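Local coordinates for periplasmic binding protein (Mycobacterium smegmatis, PDB 4MDY), which probably captures an iron-containing solute outside the membrane and delivers it to an ABC transporter, as solute-binding proteins of its family do, at residues 60-63 with 69-72. Numbering follows the deposited sequence.
Sequences GEPF and AQRQ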
ATOM      1  N   GLY A  60      -5.508   9.420  10.064  1.00 27.06           N
ATOM      2  CA  GLY A  60      -6.475  10.503  10.264  1.00 25.95           C
ATOM      3  C   GLY A  60      -6.517  11.524   9.143  1.00 27.95           C
ATOM      4  O   GLY A  60      -6.618  12.723   9.395  1.00 29.74           O
ATOM      5  N   GLU A  61      -6.429  11.053   7.903  1.00 27.24           N
ATOM      6  CA  GLU A  61      -6.454  11.932   6.742  1.00 26.25           C
ATOM      7  C   GLU A  61      -7.899  12.260   6.388  1.00 23.45           C
ATOM      8  O   GLU A  61      -8.785  11.445   6.622  1.00 25.39           O
ATOM      9  CB  GLU A  61      -5.780  11.255   5.550  1.00 25.34           C
ATOM     10  CG  GLU A  61      -4.332  10.866   5.806  1.00 26.90           C
ATOM     11  CD  GLU A  61      -3.398  12.060   5.911  1.00 24.35           C
ATOM     12  OE1 GLU A  61      -3.677  13.100   5.279  1.00 25.73           O
ATOM     13  OE2 GLU A  61      -2.372  11.959   6.621  1.00 28.98           O
ATOM     14  N   PRO A  62      -8.143  13.449   5.817  1.00 25.17           N
ATOM     15  CA  PRO A  62      -9.515  13.810   5.429  1.00 27.40           C
ATOM     16  C   PRO A  62     -10.104  12.852   4.388  1.00 27.58           C
ATOM     17  O   PRO A  62      -9.501  12.628   3.323  1.00 24.34           O
ATOM     18  CB  PRO A  62      -9.378  15.229   4.858  1.00 29.89           C
ATOM     19  CG  PRO A  62      -7.915  15.476   4.700  1.00 30.21           C
ATOM     20  CD  PRO A  62      -7.193  14.557   5.621  1.00 28.97           C
ATOM     21  N   PHE A  63     -11.265  12.285   4.724  1.00 26.26           N
ATOM     22  CA  PHE A  63     -11.950  11.281   3.900  1.00 25.81           C
ATOM     23  C   PHE A  63     -11.172   9.966   3.742  1.00 25.04           C
ATOM     24  O   PHE A  63     -11.516   9.141   2.896  1.00 24.91           O
ATOM     25  CB  PHE A  63     -12.319  11.861   2.528  1.00 26.92           C
ATOM     26  CG  PHE A  63     -13.216  13.060   2.608  1.00 26.75           C
ATOM     27  CD1 PHE A  63     -14.538  12.923   3.004  1.00 26.57           C
ATOM     28  CD2 PHE A  63     -12.741  14.322   2.292  1.00 25.48           C
ATOM     29  CE1 PHE A  63     -15.369  14.023   3.077  1.00 27.38           C
ATOM     30  CE2 PHE A  63     -13.566  15.429   2.362  1.00 28.02           C
ATOM     31  CZ  PHE A  63     -14.880  15.278   2.759  1.00 27.68           C
ATOM     32  N   ALA A  69      -3.529  11.735  -3.234  1.00 16.94           N
ATOM     33  CA  ALA A  69      -4.773  11.503  -3.960  1.00 17.99           C
ATOM     34  C   ALA A  69      -5.824  12.609  -3.762  1.00 21.00           C
ATOM     35  O   ALA A  69      -6.923  12.514  -4.309  1.00 19.60           O
ATOM     36  CB  ALA A  69      -5.352  10.152  -3.584  1.00 18.55           C
ATOM     37  N   GLN A  70      -5.473  13.662  -3.019  1.00 23.79           N
ATOM     38  CA  GLN A  70      -6.410  14.753  -2.717  1.00 23.67           C
ATOM     39  C   GLN A  70      -6.794  15.600  -3.935  1.00 21.48           C
ATOM     40  O   GLN A  70      -7.958  15.973  -4.084  1.00 21.82           O
ATOM     41  CB  GLN A  70      -5.847  15.647  -1.595  1.00 24.86           C
ATOM     42  CG  GLN A  70      -6.124  15.106  -0.200  1.00 25.56           C
ATOM     43  CD  GLN A  70      -7.603  15.163   0.148  1.00 28.37           C
ATOM     44  OE1 GLN A  70      -8.334  15.998  -0.390  1.00 32.87           O
ATOM     45  NE2 GLN A  70      -8.057  14.267   1.037  1.00 25.25           N
ATOM     46  N   ARG A  71      -5.822  15.900  -4.796  1.00 24.24           N
ATOM     47  CA  ARG A  71      -6.071  16.605  -6.062  1.00 29.25           C
ATOM     48  C   ARG A  71      -7.160  15.895  -6.868  1.00 26.51           C
ATOM     49  O   ARG A  71      -8.086  16.528  -7.385  1.00 26.48           O
ATOM     50  CB  ARG A  71      -4.784  16.669  -6.904  1.00 35.13           C
ATOM     51  CG  ARG A  71      -4.944  17.332  -8.272  1.00 45.32           C
ATOM     52  CD  ARG A  71      -3.705  17.173  -9.156  1.00 53.62           C
ATOM     53  NE  ARG A  71      -3.661  15.894  -9.880  1.00 59.42           N
ATOM     54  CZ  ARG A  71      -4.390  15.590 -10.959  1.00 62.18           C
ATOM     55  NH1 ARG A  71      -5.259  16.462 -11.467  1.00 66.74           N
ATOM     56  NH2 ARG A  71      -4.258  14.396 -11.535  1.00 58.76           N
ATOM     57  N   GLN A  72      -7.031  14.577  -6.963  1.00 23.90           N
ATOM     58  CA  GLN A  72      -7.949  13.755  -7.746  1.00 23.89           C
ATOM     59  C   GLN A  72      -9.338  13.706  -7.094  1.00 23.11           C
ATOM     60  O   GLN A  72     -10.357  13.622  -7.774  1.00 24.95           O
ATOM     61  CB  GLN A  72      -7.386  12.337  -7.900  1.00 24.83           C
ATOM     62  CG  GLN A  72      -6.110  12.252  -8.735  1.00 24.96           C
ATOM     63  CD  GLN A  72      -4.839  12.572  -7.962  1.00 25.79           C
ATOM     64  OE1 GLN A  72      -4.869  13.128  -6.856  1.00 24.40           O
ATOM     65  NE2 GLN A  72      -3.706  12.231  -8.553  1.00 29.24           N
TER
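Gln70 reaches back from its helix to Pro62, and this pair makes up the whole direct contact. The touching is done by the amide nitrogen. Gln70 NE2 lies 3.2 Å from the backbone carbonyl oxygen Pro62 O. The same nitrogen has a clear hydrogen bond to Val65 O, in the loop just before the helix. The hydrogen bond to Val65 O helps place the nitrogen, which thus sits beside the loop backbone at Pro62 as well. The proline ring borders the amide too. Its nearest ring carbon, Pro62 CG, is 3.9 Å from Gln70 NE2, an ordinary van der Waals contact. The glutamine chain gets there with a bend at its second torsion (chi2 -68°), which turns the amide out of line with the first part of the side chain. The backbones stay well apart, with Pro62 CA and Gln70 CA 8.8 Å from each other. Little surface is buried, about 87 Å² in all, and Pro62 itself remains exposed.

Further contacts place the two segments in the fold. Phe63 packs on Leu73 of the same helix, and Ala69 packs against Asp42 and Leu45 of helix 40-46.

The contact joins a surface loop that follows strand 53-55 to helix 67-73. Its local feature is a helix glutamine hydrogen-bonded to a carbonyl of the preceding loop. Both segments belong to the N-terminal lobe of the two-lobed fold of this solute-binding family, in which a long helix, here probably 148-168, bridges the lobes.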